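PDB 6NCW: beta-galacturonidase from Eisenbergiella tayi, which probably hydrolyses beta-linked galacturonides, releasing the terminal galacturonic acid, as a gut bacterial member of glycoside hydrolase family 2. Local coordinates for residues Tyr371-Asp382 with Asp401-Arg412. Sequence-based numbering, arbitrary orientation.
Sequences YIWGILNECASD and DPYRPRSSASCR
Two neighbouring parallel strands of the TIM barrel, 370-374 and 406-410, joined by helix 384-400 in a beta-alpha-beta crossover, lead, through the loops that follow them, to the galacturonate pocket. Trp373 N donates to Pro405 O, Trp373 O accepts from Ser407 N, and Ile375 N bonds Ser407 O at 3.1 Å. Ahead of strand 406-410, Asp401, just after helix 384-400, accepts through OD1 from Trp373 NE1 (2.8 Å); the carboxylate lies at the ring edge, the two planes 84° apart. Arg404 NH1 reaches the same oxygen from the opposite face of the carboxylate, while Asp401 OD2 accepts from Tyr403 N (an Asx turn) and from Arg404 N, together an Asx motif. The extended chain of Arg404 carries its CD to 3.4 Å from Trp373 NE1; Trp373 CZ2 lies over one face of the guanidinium, whose NE donates to Ile370 O. Next along, Ser408 OG donates to Ile375 O at 2.7 Å; its chi1 of 175°, anti to the backbone N, turns the hydroxyl to that carbonyl, which water 1 also links to Ala409 N. The type II turn from Leu376 to Cys379 is tied down by Glu378 N on Ala409 O, and water 3 bridges Cys379 O to Cys411 N. Here Asn377, a galacturonate-binding residue, has OD1 held by Arg309 and ND2 bonded to glycerol, probably from crystallisation; Glu378 bonds Asn428 and, through OE2, the glycerol, and its CG packs on Cys411 SG at 3.6 Å. Farther on, Arg412 bends at chi2 (-35°), and Cys379 O sits over the centre of its guanidinium, whose NE makes a salt bridge, with a weak hydrogen bond, to Asp382 OD1 at 3.2 Å. Four donors thus share the Asp401 carboxylate, which would probably keep it ionised, while the Glu378 N bond and the bridging waters probably help hold the loop carrying Asn377.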
loop_
_atom_site.group_PDB
_atom_site.type_symbol
_atom_site.label_atom_id
_atom_site.label_comp_id
_atom_site.label_asym_id
_atom_site.label_seq_id
_atom_site.Cartn_x
_atom_site.Cartn_y
_atom_site.Cartn_z
ATOM N N TYR A 371 26.027 21.227 -20.804
ATOM C CA TYR A 371 25.889 22.237 -21.840
ATOM C C TYR A 371 25.520 23.610 -21.296
ATOM O O TYR A 371 25.595 24.595 -22.047
ATOM C CB TYR A 371 24.849 21.793 -22.885
ATOM C CG TYR A 371 23.425 21.932 -22.406
ATOM C CD1 TYR A 371 22.844 20.965 -21.579
ATOM C CD2 TYR A 371 22.666 23.041 -22.767
ATOM C CE1 TYR A 371 21.546 21.097 -21.147
ATOM C CE2 TYR A 371 21.376 23.190 -22.331
ATOM C CZ TYR A 371 20.821 22.220 -21.524
ATOM O OH TYR A 371 19.548 22.404 -21.095
ATOM N N ILE A 372 25.187 23.721 -20.009
ATOM C CA ILE A 372 24.760 24.992 -19.439
ATOM C C ILE A 372 25.062 24.990 -17.947
ATOM O O ILE A 372 24.969 23.953 -17.282
ATOM C CB ILE A 372 23.261 25.230 -19.726
ATOM C CG1 ILE A 372 22.833 26.621 -19.283
ATOM C CG2 ILE A 372 22.420 24.149 -19.055
ATOM C CD1 ILE A 372 21.456 26.997 -19.764
ATOM N N TRP A 373 25.444 26.155 -17.422
ATOM C CA TRP A 373 25.614 26.344 -15.984
ATOM C C TRP A 373 24.406 27.076 -15.408
ATOM O O TRP A 373 24.013 28.125 -15.922
ATOM C CB TRP A 373 26.881 27.145 -15.661
ATOM C CG TRP A 373 28.194 26.537 -16.131
ATOM C CD1 TRP A 373 29.064 27.074 -17.043
ATOM C CD2 TRP A 373 28.792 25.317 -15.684
ATOM N NE1 TRP A 373 30.160 26.260 -17.197
ATOM C CE2 TRP A 373 30.018 25.171 -16.378
ATOM C CE3 TRP A 373 28.409 24.320 -14.776
ATOM C CZ2 TRP A 373 30.859 24.064 -16.192
ATOM C CZ3 TRP A 373 29.244 23.226 -14.589
ATOM C CH2 TRP A 373 30.456 23.109 -15.292
ATOM N N GLY A 374 23.871 26.568 -14.301
ATOM C CA GLY A 374 22.784 27.243 -13.624
ATOM C C GLY A 374 23.207 27.808 -12.289
ATOM O O GLY A 374 24.174 27.334 -11.685
ATOM N N ILE A 375 22.496 28.815 -11.790
ATOM C CA ILE A 375 22.760 29.308 -10.442
ATOM C C ILE A 375 21.449 29.580 -9.712
ATOM O O ILE A 375 20.406 29.818 -10.330
ATOM C CB ILE A 375 23.632 30.588 -10.441
ATOM C CG1 ILE A 375 22.946 31.731 -11.202
ATOM C CG2 ILE A 375 25.004 30.320 -11.007
ATOM C CD1 ILE A 375 23.758 33.028 -11.182
ATOM N N LEU A 376 21.515 29.521 -8.382
ATOM C CA LEU A 376 20.553 30.188 -7.500
ATOM C C LEU A 376 19.102 29.889 -7.881
ATOM O O LEU A 376 18.275 30.795 -8.058
ATOM C CB LEU A 376 20.805 31.695 -7.491
ATOM C CG LEU A 376 22.193 32.134 -7.027
ATOM C CD1 LEU A 376 22.242 33.662 -7.005
ATOM C CD2 LEU A 376 22.554 31.512 -5.658
ATOM N N ASN A 377 18.794 28.597 -7.982
ATOM C CA ASN A 377 17.426 28.145 -8.194
ATOM C C ASN A 377 16.448 28.809 -7.228
ATOM O O ASN A 377 16.589 28.697 -6.008
ATOM C CB ASN A 377 17.358 26.623 -8.046
ATOM C CG ASN A 377 15.936 26.108 -8.134
ATOM O OD1 ASN A 377 15.408 25.899 -9.233
ATOM N ND2 ASN A 377 15.294 25.919 -6.972
ATOM N N GLU A 378 15.460 29.509 -7.792
ATOM C CA GLU A 378 14.372 30.137 -7.041
ATOM C C GLU A 378 14.868 31.037 -5.903
ATOM O O GLU A 378 14.204 31.179 -4.874
ATOM C CB GLU A 378 13.402 29.081 -6.499
ATOM C CG GLU A 378 12.646 28.338 -7.600
ATOM C CD GLU A 378 11.411 27.610 -7.082
ATOM O OE1 GLU A 378 11.218 27.557 -5.841
ATOM O OE2 GLU A 378 10.631 27.090 -7.924
ATOM N N CYS A 379 16.018 31.675 -6.064
ATOM C CA CYS A 379 16.457 32.635 -5.059
ATOM C C CYS A 379 15.829 34.003 -5.357
ATOM O O CYS A 379 14.935 34.128 -6.206
ATOM C CB CYS A 379 17.983 32.621 -4.970
ATOM S SG CYS A 379 18.580 31.004 -4.343
ATOM N N ALA A 380 16.244 35.043 -4.625
ATOM C CA ALA A 380 15.477 36.299 -4.589
ATOM C C ALA A 380 15.873 37.246 -5.732
ATOM O O ALA A 380 16.369 38.356 -5.523
ATOM C CB ALA A 380 15.637 36.971 -3.229
ATOM N N SER A 381 15.608 36.799 -6.964
ATOM C CA SER A 381 15.952 37.546 -8.171
ATOM C C SER A 381 15.017 38.721 -8.444
ATOM O O SER A 381 15.205 39.425 -9.448
ATOM C CB SER A 381 15.947 36.618 -9.383
ATOM O OG SER A 381 14.682 36.032 -9.545
ATOM N N ASP A 382 14.021 38.944 -7.591
ATOM C CA ASP A 382 13.139 40.098 -7.670
ATOM C C ASP A 382 13.574 41.246 -6.762
ATOM O O ASP A 382 12.844 42.232 -6.643
ATOM C CB ASP A 382 11.713 39.679 -7.309
ATOM C CG ASP A 382 11.614 39.116 -5.892
ATOM O OD1 ASP A 382 12.628 38.613 -5.349
ATOM O OD2 ASP A 382 10.516 39.168 -5.317
ATOM N N ASP A 401 34.588 29.969 -17.214
ATOM C CA ASP A 401 34.177 29.249 -18.417
ATOM C C ASP A 401 33.479 30.233 -19.337
ATOM O O ASP A 401 32.264 30.443 -19.246
ATOM C CB ASP A 401 33.269 28.074 -18.072
ATOM C CG ASP A 401 32.740 27.363 -19.296
ATOM O OD1 ASP A 401 32.150 26.269 -19.124
ATOM O OD2 ASP A 401 32.920 27.885 -20.425
ATOM N N PRO A 402 34.222 30.871 -20.245
ATOM C CA PRO A 402 33.623 31.917 -21.079
ATOM C C PRO A 402 32.757 31.403 -22.221
ATOM O O PRO A 402 32.182 32.223 -22.947
ATOM C CB PRO A 402 34.854 32.671 -21.609
ATOM C CG PRO A 402 35.956 31.666 -21.592
ATOM C CD PRO A 402 35.688 30.776 -20.414
ATOM N N TYR A 403 32.598 30.091 -22.390
ATOM C CA TYR A 403 31.972 29.543 -23.586
ATOM C C TYR A 403 30.573 28.972 -23.365
ATOM O O TYR A 403 29.673 29.249 -24.169
ATOM C CB TYR A 403 32.896 28.481 -24.197
ATOM C CG TYR A 403 34.287 29.043 -24.446
ATOM C CD1 TYR A 403 35.391 28.603 -23.718
ATOM C CD2 TYR A 403 34.482 30.058 -25.377
ATOM C CE1 TYR A 403 36.661 29.143 -23.942
ATOM C CE2 TYR A 403 35.740 30.604 -25.605
ATOM C CZ TYR A 403 36.824 30.151 -24.891
ATOM O OH TYR A 403 38.067 30.712 -25.133
ATOM N N ARG A 404 30.337 28.213 -22.291
ATOM C CA ARG A 404 29.014 27.639 -22.074
ATOM C C ARG A 404 27.987 28.712 -21.710
ATOM O O ARG A 404 28.299 29.680 -21.010
ATOM C CB ARG A 404 29.042 26.600 -20.960
ATOM C CG ARG A 404 29.637 25.251 -21.312
ATOM C CD ARG A 404 29.662 24.418 -20.050
ATOM N NE ARG A 404 30.055 23.030 -20.228
ATOM C CZ ARG A 404 31.279 22.563 -19.984
ATOM N NH1 ARG A 404 32.238 23.390 -19.571
ATOM N NH2 ARG A 404 31.535 21.266 -20.135
ATOM N N PRO A 405 26.744 28.544 -22.144
ATOM C CA PRO A 405 25.680 29.455 -21.706
ATOM C C PRO A 405 25.382 29.298 -20.219
ATOM O O PRO A 405 25.726 28.298 -19.585
ATOM C CB PRO A 405 24.478 29.033 -22.559
ATOM C CG PRO A 405 24.738 27.624 -22.902
ATOM C CD PRO A 405 26.243 27.505 -23.056
ATOM N N ARG A 406 24.740 30.321 -19.662
ATOM C CA ARG A 406 24.365 30.349 -18.255
ATOM C C ARG A 406 22.884 30.660 -18.122
ATOM O O ARG A 406 22.274 31.256 -19.016
ATOM C CB ARG A 406 25.154 31.404 -17.474
ATOM C CG ARG A 406 26.656 31.363 -17.717
ATOM C CD ARG A 406 27.302 32.720 -17.368
ATOM N NE ARG A 406 26.976 33.729 -18.369
ATOM C CZ ARG A 406 27.342 35.003 -18.302
ATOM N NH1 ARG A 406 28.066 35.441 -17.280
ATOM N NH2 ARG A 406 26.991 35.838 -19.263
ATOM N N SER A 407 22.315 30.279 -16.972
ATOM C CA SER A 407 20.901 30.514 -16.697
ATOM C C SER A 407 20.652 30.376 -15.195
ATOM O O SER A 407 21.570 30.141 -14.406
ATOM C CB SER A 407 20.018 29.549 -17.491
ATOM O OG SER A 407 18.669 29.991 -17.538
ATOM N N SER A 408 19.389 30.531 -14.812
ATOM C CA SER A 408 18.917 30.355 -13.441
ATOM C C SER A 408 17.439 30.002 -13.525
ATOM O O SER A 408 16.695 30.680 -14.234
ATOM C CB SER A 408 19.100 31.631 -12.613
ATOM O OG SER A 408 18.540 31.484 -11.314
ATOM N N ALA A 409 17.018 28.951 -12.813
ATOM C CA ALA A 409 15.600 28.594 -12.745
ATOM C C ALA A 409 14.868 29.594 -11.851
ATOM O O ALA A 409 15.069 29.611 -10.634
ATOM C CB ALA A 409 15.436 27.167 -12.230
ATOM N N SER A 410 14.031 30.444 -12.447
ATOM C CA SER A 410 13.305 31.457 -11.693
ATOM C C SER A 410 11.898 31.006 -11.337
ATOM O O SER A 410 11.238 30.297 -12.100
ATOM C CB SER A 410 13.204 32.766 -12.475
ATOM O OG SER A 410 12.368 33.689 -11.785
ATOM N N CYS A 411 11.420 31.470 -10.183
ATOM C CA CYS A 411 9.997 31.402 -9.867
ATOM C C CYS A 411 9.395 32.782 -9.625
ATOM O O CYS A 411 8.265 32.872 -9.135
ATOM C CB CYS A 411 9.753 30.504 -8.651
ATOM S SG CYS A 411 10.517 31.148 -7.166
ATOM N N ARG A 412 10.119 33.859 -9.957
ATOM C CA ARG A 412 9.637 35.227 -9.754
ATOM C C ARG A 412 8.777 35.617 -10.954
ATOM O O ARG A 412 9.205 36.304 -11.885
ATOM C CB ARG A 412 10.802 36.194 -9.553
ATOM C CG ARG A 412 11.569 35.996 -8.235
ATOM C CD ARG A 412 10.636 35.572 -7.085
ATOM N NE ARG A 412 11.258 35.736 -5.772
ATOM C CZ ARG A 412 11.683 34.742 -4.993
ATOM N NH1 ARG A 412 11.561 33.480 -5.384
ATOM N NH2 ARG A 412 12.230 35.014 -3.814
HETATM O O HOH W 1 19.025 27.403 -11.302
HETATM O O HOH W 2 11.287 31.357 -3.389
HETATM O O HOH W 3 13.672 32.938 -8.635
HETATM O O HOH W 4 12.025 37.705 -2.868
#